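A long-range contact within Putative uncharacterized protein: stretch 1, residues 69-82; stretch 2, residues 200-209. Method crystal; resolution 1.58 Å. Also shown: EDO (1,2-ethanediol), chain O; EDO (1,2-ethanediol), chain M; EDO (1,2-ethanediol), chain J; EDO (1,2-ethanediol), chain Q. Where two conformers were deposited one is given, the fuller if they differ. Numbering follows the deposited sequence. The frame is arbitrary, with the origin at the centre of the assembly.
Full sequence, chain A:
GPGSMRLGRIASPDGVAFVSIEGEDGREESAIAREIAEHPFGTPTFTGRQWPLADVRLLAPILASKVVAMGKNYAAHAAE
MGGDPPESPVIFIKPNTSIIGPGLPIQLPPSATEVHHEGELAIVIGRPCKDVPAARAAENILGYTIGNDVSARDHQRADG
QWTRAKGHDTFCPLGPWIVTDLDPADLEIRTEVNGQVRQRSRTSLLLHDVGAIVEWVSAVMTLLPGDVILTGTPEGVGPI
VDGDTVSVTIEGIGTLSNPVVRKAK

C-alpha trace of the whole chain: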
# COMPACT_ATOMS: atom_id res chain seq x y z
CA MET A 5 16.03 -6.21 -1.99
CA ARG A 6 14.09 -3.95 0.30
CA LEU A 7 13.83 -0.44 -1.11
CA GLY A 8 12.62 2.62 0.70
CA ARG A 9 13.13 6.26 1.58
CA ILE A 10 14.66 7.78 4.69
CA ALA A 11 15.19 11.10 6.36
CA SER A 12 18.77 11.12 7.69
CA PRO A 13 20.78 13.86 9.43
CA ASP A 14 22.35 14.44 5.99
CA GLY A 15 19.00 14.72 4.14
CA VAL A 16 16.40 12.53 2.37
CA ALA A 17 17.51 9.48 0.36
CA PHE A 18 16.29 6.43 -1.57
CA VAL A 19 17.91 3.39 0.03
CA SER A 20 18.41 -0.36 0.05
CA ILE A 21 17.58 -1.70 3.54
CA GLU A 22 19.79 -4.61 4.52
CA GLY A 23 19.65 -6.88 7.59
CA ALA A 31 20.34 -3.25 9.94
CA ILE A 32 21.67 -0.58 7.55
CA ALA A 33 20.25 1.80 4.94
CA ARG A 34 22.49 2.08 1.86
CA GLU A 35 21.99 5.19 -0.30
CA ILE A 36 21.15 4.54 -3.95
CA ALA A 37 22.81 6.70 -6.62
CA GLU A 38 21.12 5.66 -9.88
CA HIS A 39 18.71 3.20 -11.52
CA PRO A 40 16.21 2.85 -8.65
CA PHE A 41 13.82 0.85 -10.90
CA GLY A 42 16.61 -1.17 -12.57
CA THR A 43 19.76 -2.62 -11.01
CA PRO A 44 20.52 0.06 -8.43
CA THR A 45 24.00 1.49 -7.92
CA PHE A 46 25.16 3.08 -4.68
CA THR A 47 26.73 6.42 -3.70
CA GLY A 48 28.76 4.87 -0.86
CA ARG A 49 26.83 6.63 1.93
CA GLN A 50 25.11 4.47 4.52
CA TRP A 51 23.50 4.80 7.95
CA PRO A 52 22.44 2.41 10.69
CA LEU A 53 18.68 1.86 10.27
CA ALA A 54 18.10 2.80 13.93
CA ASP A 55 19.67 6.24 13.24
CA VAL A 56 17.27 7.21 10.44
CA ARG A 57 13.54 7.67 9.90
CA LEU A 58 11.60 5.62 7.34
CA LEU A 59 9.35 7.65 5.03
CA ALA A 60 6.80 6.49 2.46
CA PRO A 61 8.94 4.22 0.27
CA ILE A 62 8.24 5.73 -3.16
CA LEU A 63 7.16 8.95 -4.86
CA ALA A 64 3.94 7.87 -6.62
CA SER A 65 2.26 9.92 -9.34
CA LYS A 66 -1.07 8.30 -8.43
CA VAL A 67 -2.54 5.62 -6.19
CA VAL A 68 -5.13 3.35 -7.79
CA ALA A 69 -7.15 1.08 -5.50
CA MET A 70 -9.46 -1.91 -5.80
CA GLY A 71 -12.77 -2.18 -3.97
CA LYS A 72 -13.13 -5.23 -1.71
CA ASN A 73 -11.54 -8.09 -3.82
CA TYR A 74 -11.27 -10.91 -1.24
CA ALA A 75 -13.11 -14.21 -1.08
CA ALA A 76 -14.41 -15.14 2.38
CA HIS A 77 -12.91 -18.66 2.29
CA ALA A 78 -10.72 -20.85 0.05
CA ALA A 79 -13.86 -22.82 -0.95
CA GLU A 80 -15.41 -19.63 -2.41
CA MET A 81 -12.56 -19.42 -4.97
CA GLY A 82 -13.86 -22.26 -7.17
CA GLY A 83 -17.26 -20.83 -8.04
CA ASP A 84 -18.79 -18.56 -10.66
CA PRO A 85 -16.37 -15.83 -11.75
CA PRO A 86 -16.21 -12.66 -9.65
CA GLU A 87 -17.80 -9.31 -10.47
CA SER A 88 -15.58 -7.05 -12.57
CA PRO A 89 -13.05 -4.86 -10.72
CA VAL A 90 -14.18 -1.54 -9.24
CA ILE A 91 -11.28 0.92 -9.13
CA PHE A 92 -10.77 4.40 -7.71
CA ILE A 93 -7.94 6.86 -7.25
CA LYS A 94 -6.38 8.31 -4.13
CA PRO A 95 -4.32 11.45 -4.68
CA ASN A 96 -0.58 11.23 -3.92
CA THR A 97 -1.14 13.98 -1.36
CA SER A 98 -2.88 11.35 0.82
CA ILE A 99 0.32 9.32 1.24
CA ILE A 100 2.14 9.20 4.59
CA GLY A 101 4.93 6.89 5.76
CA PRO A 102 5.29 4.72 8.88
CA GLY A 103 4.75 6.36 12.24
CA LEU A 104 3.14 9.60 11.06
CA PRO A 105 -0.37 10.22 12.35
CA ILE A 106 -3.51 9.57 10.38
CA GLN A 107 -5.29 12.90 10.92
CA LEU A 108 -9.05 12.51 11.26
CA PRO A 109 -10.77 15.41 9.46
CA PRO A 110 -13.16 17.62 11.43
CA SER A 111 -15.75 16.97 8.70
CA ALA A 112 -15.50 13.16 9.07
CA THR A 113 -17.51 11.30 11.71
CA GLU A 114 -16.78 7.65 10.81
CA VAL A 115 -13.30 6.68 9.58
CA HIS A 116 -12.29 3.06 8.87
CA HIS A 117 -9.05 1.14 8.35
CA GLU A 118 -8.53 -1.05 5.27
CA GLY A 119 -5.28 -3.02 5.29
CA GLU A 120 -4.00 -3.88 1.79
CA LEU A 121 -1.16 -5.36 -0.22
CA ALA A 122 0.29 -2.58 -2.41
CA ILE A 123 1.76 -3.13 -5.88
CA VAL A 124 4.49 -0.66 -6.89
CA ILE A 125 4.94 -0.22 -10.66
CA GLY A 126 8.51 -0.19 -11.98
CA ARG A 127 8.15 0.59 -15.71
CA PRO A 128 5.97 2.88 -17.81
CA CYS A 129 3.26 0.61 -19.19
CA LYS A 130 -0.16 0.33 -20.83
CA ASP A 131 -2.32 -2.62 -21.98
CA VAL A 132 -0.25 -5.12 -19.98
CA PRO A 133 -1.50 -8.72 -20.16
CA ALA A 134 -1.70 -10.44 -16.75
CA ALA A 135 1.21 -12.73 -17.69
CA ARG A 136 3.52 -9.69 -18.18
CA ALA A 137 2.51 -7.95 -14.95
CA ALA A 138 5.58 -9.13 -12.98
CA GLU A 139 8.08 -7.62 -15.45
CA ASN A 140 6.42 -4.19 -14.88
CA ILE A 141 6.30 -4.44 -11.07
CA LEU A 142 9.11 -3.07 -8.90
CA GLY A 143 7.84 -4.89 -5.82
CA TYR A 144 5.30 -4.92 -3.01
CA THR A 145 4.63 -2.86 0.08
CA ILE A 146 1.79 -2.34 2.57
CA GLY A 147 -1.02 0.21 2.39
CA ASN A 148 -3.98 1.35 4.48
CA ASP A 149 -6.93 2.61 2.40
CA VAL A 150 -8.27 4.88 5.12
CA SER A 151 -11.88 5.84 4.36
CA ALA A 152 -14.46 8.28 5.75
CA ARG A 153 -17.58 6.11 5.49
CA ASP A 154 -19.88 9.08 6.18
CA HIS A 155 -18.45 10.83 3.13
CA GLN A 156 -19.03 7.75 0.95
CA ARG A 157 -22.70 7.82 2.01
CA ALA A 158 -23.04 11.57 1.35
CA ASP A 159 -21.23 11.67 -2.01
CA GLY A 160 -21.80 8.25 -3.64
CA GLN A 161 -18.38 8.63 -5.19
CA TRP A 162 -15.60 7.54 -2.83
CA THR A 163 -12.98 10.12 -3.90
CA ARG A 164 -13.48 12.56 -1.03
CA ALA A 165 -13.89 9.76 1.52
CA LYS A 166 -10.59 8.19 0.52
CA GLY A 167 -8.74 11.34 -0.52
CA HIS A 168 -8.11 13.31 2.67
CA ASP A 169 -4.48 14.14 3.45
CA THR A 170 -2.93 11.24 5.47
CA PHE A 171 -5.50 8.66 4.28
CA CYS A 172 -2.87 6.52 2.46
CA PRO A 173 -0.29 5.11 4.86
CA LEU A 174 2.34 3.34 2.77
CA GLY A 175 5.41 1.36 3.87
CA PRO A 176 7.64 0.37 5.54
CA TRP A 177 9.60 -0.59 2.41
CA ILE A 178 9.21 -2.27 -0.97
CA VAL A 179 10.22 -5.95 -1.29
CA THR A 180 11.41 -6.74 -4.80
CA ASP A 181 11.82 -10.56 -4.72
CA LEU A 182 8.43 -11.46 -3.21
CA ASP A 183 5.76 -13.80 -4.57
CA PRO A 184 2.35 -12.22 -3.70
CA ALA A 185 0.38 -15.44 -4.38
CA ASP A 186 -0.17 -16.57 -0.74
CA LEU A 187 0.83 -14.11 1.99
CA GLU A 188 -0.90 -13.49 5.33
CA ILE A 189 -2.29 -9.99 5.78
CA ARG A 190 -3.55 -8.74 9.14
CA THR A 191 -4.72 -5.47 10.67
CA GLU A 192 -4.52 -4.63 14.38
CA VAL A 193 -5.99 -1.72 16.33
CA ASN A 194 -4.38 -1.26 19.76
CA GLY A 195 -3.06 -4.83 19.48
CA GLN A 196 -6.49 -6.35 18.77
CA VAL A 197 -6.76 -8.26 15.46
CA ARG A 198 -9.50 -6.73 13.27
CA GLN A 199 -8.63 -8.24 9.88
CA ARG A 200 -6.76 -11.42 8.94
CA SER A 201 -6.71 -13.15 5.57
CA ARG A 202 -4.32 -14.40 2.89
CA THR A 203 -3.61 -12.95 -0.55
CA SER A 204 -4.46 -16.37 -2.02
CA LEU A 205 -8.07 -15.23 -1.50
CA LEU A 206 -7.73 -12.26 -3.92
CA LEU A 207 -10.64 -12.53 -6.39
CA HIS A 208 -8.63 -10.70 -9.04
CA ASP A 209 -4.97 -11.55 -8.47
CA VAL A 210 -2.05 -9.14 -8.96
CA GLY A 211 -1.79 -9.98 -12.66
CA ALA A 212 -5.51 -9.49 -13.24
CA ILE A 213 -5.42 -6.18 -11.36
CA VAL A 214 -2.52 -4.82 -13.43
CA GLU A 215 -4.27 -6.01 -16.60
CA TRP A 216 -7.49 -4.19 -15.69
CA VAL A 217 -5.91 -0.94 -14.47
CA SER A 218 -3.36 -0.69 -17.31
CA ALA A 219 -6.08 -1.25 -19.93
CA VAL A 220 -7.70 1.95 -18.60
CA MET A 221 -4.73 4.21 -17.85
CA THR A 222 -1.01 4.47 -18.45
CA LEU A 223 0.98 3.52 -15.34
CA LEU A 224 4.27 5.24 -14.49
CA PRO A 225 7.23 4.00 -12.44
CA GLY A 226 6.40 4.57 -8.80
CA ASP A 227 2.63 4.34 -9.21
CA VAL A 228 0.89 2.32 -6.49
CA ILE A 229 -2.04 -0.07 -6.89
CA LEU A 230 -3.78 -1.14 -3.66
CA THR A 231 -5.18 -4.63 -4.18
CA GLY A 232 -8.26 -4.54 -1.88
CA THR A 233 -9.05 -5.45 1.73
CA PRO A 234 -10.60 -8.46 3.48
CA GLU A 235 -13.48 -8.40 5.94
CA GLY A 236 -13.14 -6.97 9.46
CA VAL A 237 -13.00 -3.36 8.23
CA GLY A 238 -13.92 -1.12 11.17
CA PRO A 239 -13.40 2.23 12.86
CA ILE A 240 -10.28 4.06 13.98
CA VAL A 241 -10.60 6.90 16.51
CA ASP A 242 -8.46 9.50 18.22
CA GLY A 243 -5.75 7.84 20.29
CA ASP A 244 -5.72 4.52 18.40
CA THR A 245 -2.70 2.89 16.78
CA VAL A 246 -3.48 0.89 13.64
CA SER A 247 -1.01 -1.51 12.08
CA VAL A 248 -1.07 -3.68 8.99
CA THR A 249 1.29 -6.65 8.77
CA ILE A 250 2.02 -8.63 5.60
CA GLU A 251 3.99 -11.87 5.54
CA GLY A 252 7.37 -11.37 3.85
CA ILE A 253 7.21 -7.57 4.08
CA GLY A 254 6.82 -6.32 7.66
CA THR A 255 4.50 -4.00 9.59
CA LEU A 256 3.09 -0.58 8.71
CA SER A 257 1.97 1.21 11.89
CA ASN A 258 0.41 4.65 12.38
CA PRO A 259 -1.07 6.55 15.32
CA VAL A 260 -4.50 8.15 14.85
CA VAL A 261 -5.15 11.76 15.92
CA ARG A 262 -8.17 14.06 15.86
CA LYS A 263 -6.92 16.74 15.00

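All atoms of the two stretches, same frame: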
# COMPACT_ATOMS: atom_id res chain seq x y z
N ALA A 69 -6.74 2.05 -6.51
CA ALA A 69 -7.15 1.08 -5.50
C ALA A 69 -8.34 0.27 -5.97
O ALA A 69 -9.20 0.76 -6.70
CB ALA A 69 -7.48 1.78 -4.19
N MET A 70 -8.34 -1.00 -5.57
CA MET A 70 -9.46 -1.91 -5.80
C MET A 70 -10.48 -1.81 -4.68
O MET A 70 -10.11 -1.69 -3.51
CB MET A 70 -8.94 -3.34 -5.83
CG MET A 70 -8.06 -3.69 -7.02
SD MET A 70 -8.98 -3.97 -8.53
CE MET A 70 -9.82 -5.51 -8.08
N GLY A 71 -11.76 -1.93 -5.01
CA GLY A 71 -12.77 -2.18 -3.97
C GLY A 71 -12.67 -3.62 -3.50
O GLY A 71 -12.35 -4.49 -4.29
N LYS A 72 -12.93 -3.87 -2.22
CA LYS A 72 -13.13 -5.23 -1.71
C LYS A 72 -12.08 -6.25 -2.23
O LYS A 72 -10.93 -6.18 -1.81
CB LYS A 72 -14.57 -5.66 -2.01
CG LYS A 72 -15.60 -4.70 -1.37
CD LYS A 72 -17.03 -5.10 -1.68
CE LYS A 72 -18.01 -4.09 -1.10
NZ LYS A 72 -17.85 -2.75 -1.73
N ASN A 73 -12.47 -7.19 -3.10
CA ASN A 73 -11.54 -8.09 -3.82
C ASN A 73 -11.00 -9.32 -3.08
O ASN A 73 -10.03 -9.94 -3.54
CB ASN A 73 -10.35 -7.33 -4.45
CG ASN A 73 -9.69 -8.10 -5.59
OD1 ASN A 73 -10.37 -8.78 -6.36
ND2 ASN A 73 -8.36 -7.98 -5.70
N TYR A 74 -11.62 -9.68 -1.95
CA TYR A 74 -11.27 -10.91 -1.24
C TYR A 74 -12.44 -11.87 -1.14
O TYR A 74 -13.56 -11.47 -0.79
CB TYR A 74 -10.80 -10.59 0.18
CG TYR A 74 -9.35 -10.19 0.28
CD1 TYR A 74 -8.94 -8.90 -0.04
CD2 TYR A 74 -8.39 -11.10 0.68
CE1 TYR A 74 -7.61 -8.53 0.05
CE2 TYR A 74 -7.06 -10.75 0.78
CZ TYR A 74 -6.67 -9.46 0.46
OH TYR A 74 -5.35 -9.10 0.55
N ALA A 75 -12.17 -13.14 -1.41
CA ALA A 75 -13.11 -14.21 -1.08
C ALA A 75 -13.12 -14.41 0.43
O ALA A 75 -12.12 -14.21 1.10
CB ALA A 75 -12.68 -15.51 -1.77
N ALA A 76 -14.27 -14.84 0.95
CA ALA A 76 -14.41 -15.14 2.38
C ALA A 76 -13.63 -16.37 2.83
O ALA A 76 -13.15 -16.43 3.97
CB ALA A 76 -15.89 -15.31 2.72
N HIS A 77 -13.49 -17.36 1.95
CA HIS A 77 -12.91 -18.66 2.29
C HIS A 77 -12.36 -19.30 1.03
O HIS A 77 -12.84 -19.02 -0.07
CB HIS A 77 -13.99 -19.54 2.94
CG HIS A 77 -13.49 -20.83 3.52
ND1 HIS A 77 -13.36 -21.98 2.78
CD2 HIS A 77 -13.14 -21.16 4.79
CE1 HIS A 77 -12.92 -22.96 3.56
NE2 HIS A 77 -12.78 -22.49 4.78
N ALA A 78 -11.36 -20.17 1.18
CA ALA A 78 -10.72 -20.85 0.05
C ALA A 78 -11.71 -21.64 -0.82
O ALA A 78 -11.47 -21.82 -2.01
CB ALA A 78 -9.60 -21.77 0.55
N ALA A 79 -12.81 -22.10 -0.22
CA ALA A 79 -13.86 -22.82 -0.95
C ALA A 79 -14.74 -21.92 -1.82
O ALA A 79 -15.46 -22.41 -2.69
CB ALA A 79 -14.74 -23.60 0.05
N GLU A 80 -14.69 -20.61 -1.59
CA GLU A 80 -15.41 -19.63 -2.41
C GLU A 80 -14.68 -19.32 -3.73
O GLU A 80 -15.25 -18.72 -4.64
CB GLU A 80 -15.62 -18.33 -1.62
CG GLU A 80 -16.76 -17.44 -2.15
CD GLU A 80 -16.42 -15.95 -2.17
OE1 GLU A 80 -16.39 -15.33 -1.08
OE2 GLU A 80 -16.20 -15.41 -3.27
N MET A 81 -13.41 -19.74 -3.82
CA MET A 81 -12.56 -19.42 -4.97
C MET A 81 -12.89 -20.24 -6.22
O MET A 81 -12.53 -19.84 -7.33
CB MET A 81 -11.08 -19.64 -4.63
CG MET A 81 -10.50 -18.67 -3.60
SD MET A 81 -10.42 -16.98 -4.19
CE MET A 81 -9.10 -17.08 -5.41
N GLY A 82 -13.55 -21.38 -6.05
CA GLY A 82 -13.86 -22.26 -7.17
C GLY A 82 -15.01 -21.79 -8.05
O GLY A 82 -15.06 -22.13 -9.23
N ARG A 200 -7.80 -10.42 9.24
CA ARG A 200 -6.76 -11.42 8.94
C ARG A 200 -7.22 -12.29 7.77
O ARG A 200 -8.28 -12.91 7.83
CB ARG A 200 -6.42 -12.31 10.14
CG ARG A 200 -5.14 -13.13 9.93
CD ARG A 200 -4.97 -14.27 10.92
NE ARG A 200 -4.80 -13.81 12.29
CZ ARG A 200 -3.65 -13.70 12.96
NH1 ARG A 200 -2.48 -13.98 12.39
NH2 ARG A 200 -3.67 -13.29 14.21
N SER A 201 -6.42 -12.32 6.72
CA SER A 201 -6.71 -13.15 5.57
C SER A 201 -5.41 -13.52 4.88
O SER A 201 -4.34 -13.34 5.45
CB SER A 201 -7.65 -12.43 4.61
OG SER A 201 -8.15 -13.33 3.63
N ARG A 202 -5.50 -14.07 3.68
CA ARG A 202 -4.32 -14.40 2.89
C ARG A 202 -4.55 -13.92 1.46
O ARG A 202 -5.68 -13.93 0.97
CB ARG A 202 -4.05 -15.91 2.91
CG ARG A 202 -3.85 -16.51 4.30
CD ARG A 202 -3.32 -17.94 4.22
NE ARG A 202 -1.95 -17.96 3.74
CZ ARG A 202 -0.87 -17.71 4.48
NH1 ARG A 202 -0.98 -17.45 5.78
NH2 ARG A 202 0.33 -17.73 3.91
N THR A 203 -3.48 -13.50 0.81
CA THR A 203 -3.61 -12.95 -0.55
C THR A 203 -3.96 -14.02 -1.59
O THR A 203 -4.26 -13.70 -2.73
CB THR A 203 -2.33 -12.20 -0.98
OG1 THR A 203 -1.22 -13.11 -1.00
CG2 THR A 203 -2.01 -11.03 -0.04
N SER A 204 -3.93 -15.29 -1.20
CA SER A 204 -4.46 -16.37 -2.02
C SER A 204 -5.98 -16.31 -2.18
O SER A 204 -6.55 -17.01 -3.04
CB SER A 204 -4.04 -17.74 -1.46
OG SER A 204 -4.25 -17.81 -0.06
N LEU A 205 -6.64 -15.48 -1.36
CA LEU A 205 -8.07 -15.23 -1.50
C LEU A 205 -8.41 -13.98 -2.34
O LEU A 205 -9.57 -13.59 -2.41
CB LEU A 205 -8.74 -15.17 -0.11
CG LEU A 205 -8.58 -16.47 0.70
CD1 LEU A 205 -9.29 -16.35 2.04
CD2 LEU A 205 -9.11 -17.67 -0.08
N LEU A 206 -7.42 -13.36 -2.99
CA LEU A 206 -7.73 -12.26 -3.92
C LEU A 206 -8.61 -12.78 -5.07
O LEU A 206 -8.27 -13.80 -5.71
CB LEU A 206 -6.46 -11.64 -4.49
CG LEU A 206 -5.62 -10.78 -3.55
CD1 LEU A 206 -4.29 -10.41 -4.21
CD2 LEU A 206 -6.35 -9.52 -3.15
N LEU A 207 -9.73 -12.11 -5.32
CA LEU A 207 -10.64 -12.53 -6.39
C LEU A 207 -10.02 -12.28 -7.77
O LEU A 207 -10.03 -13.15 -8.65
CB LEU A 207 -11.99 -11.81 -6.26
CG LEU A 207 -12.79 -12.20 -5.01
CD1 LEU A 207 -13.97 -11.26 -4.81
CD2 LEU A 207 -13.25 -13.64 -5.08
N HIS A 208 -9.49 -11.07 -7.93
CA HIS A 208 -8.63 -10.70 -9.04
C HIS A 208 -7.22 -10.63 -8.49
O HIS A 208 -6.92 -9.81 -7.61
CB HIS A 208 -9.06 -9.36 -9.63
CG HIS A 208 -10.49 -9.33 -10.06
ND1 HIS A 208 -10.92 -9.85 -11.26
CD2 HIS A 208 -11.59 -8.88 -9.42
CE1 HIS A 208 -12.23 -9.70 -11.35
NE2 HIS A 208 -12.66 -9.11 -10.25
N ASP A 209 -6.34 -11.50 -8.98
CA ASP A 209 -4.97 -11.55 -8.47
C ASP A 209 -4.14 -10.39 -9.01
O ASP A 209 -4.65 -9.57 -9.78
CB ASP A 209 -4.32 -12.93 -8.72
CG ASP A 209 -4.11 -13.26 -10.18
OD1 ASP A 209 -4.16 -12.38 -11.06
OD2 ASP A 209 -3.90 -14.48 -10.47
C1 EDO O . -13.45 -8.27 1.28
O1 EDO O . -12.97 -7.87 -0.02
C2 EDO O . -14.96 -8.36 1.27
O2 EDO O . -15.54 -7.05 1.24
C1 EDO M . -12.64 -16.84 -7.80
O1 EDO M . -14.05 -16.61 -7.73
C2 EDO M . -11.95 -15.54 -8.17
O2 EDO M . -10.75 -15.77 -8.91
C1 EDO J . -0.82 -13.42 15.95
O1 EDO J . -1.54 -12.18 16.08
C2 EDO J . 0.29 -13.24 14.93
O2 EDO J . 0.07 -14.12 13.82
C1 EDO Q . -9.95 -13.96 9.73
O1 EDO Q . -10.15 -14.60 8.44
C2 EDO Q . -11.20 -13.50 10.48
O2 EDO Q . -11.12 -12.11 10.83
O HOH W 1 -10.71 -13.37 3.27

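Four hydrogen bonds hold this contact together, and every one involves backbone. Two flank Tyr74 and Leu206, whose backbones form a single beta bridge with their CA atoms 4.6 Å apart: Leu207 N donates to Asn73 O at 2.8 Å, and Ala75 N donates to Leu205 O, also at 2.8 Å. Both are nearly straight, at 167° and 170°. The same two carbonyl oxygens also receive CA-H...O contacts, from Leu206 CA to Asn73 O at 3.3 Å and from Tyr74 CA to Leu205 O at 3.4 Å, so each acceptor serves a pair of neighbouring donors.

Asn73 extends this pairing with its side chain. Its amide reads the backbone of His208 at both ends: His208 N donates to Asn73 OD1 at 2.9 Å, while Asn73 ND2 donates to His208 O at 3.0 Å. A primary amide carries a donor and an acceptor side by side, so it can act here as a surrogate strand edge. The chi1 of -159° (t) brings the end of the side chain nearer the other stretch although the CA-to-CB bond points sideways. With phi/psi of 80/15, the residue also has a left-handed backbone. Asn73 OD1 lies at the edge of the His208 ring, 3.3 Å from His208 CD2.

A water adds a polar link, donating to Ala75 O at 2.7 Å and hydrogen-bonding Ser201 OG at 2.6 Å.

Packing begins with the Tyr74 ring. Leu206 CD2 sits over one face, 3.9 Å from the centroid of the Tyr74 ring and 26° off its normal, a CH-pi contact between the side chains of the two bridged residues. Arg202 O approaches the ring edge, 3.5 Å from Tyr74 CE2. The start of stretch 2 thus meets the ring of a residue whose backbone pairs farther along.

Leu205 and Leu207 carry the apolar packing outward. Leu205 CD2 lies 3.6 Å from Ala78 CA and 3.9 Å from Met81 CG; Leu207 CD2 reaches Ala75 CB at 3.8 Å. The leucines pack closely against Ala75 and Ala78. Met81, m at all three chi angles, brings its CE to 3.5 Å from Ser204 O and 3.4 Å from Leu206 O. Glu80 also braces its own stretch, with Ala76 N donating to Glu80 OE1 at 3.0 Å, while Glu80 OE2 lies 3.9 Å from Leu207 CD2.

The rule is economical: one bridge sets the register, one asparagine prolongs the pairing, and leucines, Tyr74 and Met81 pack around them; the whole contact buries 692 Å², both sides summed.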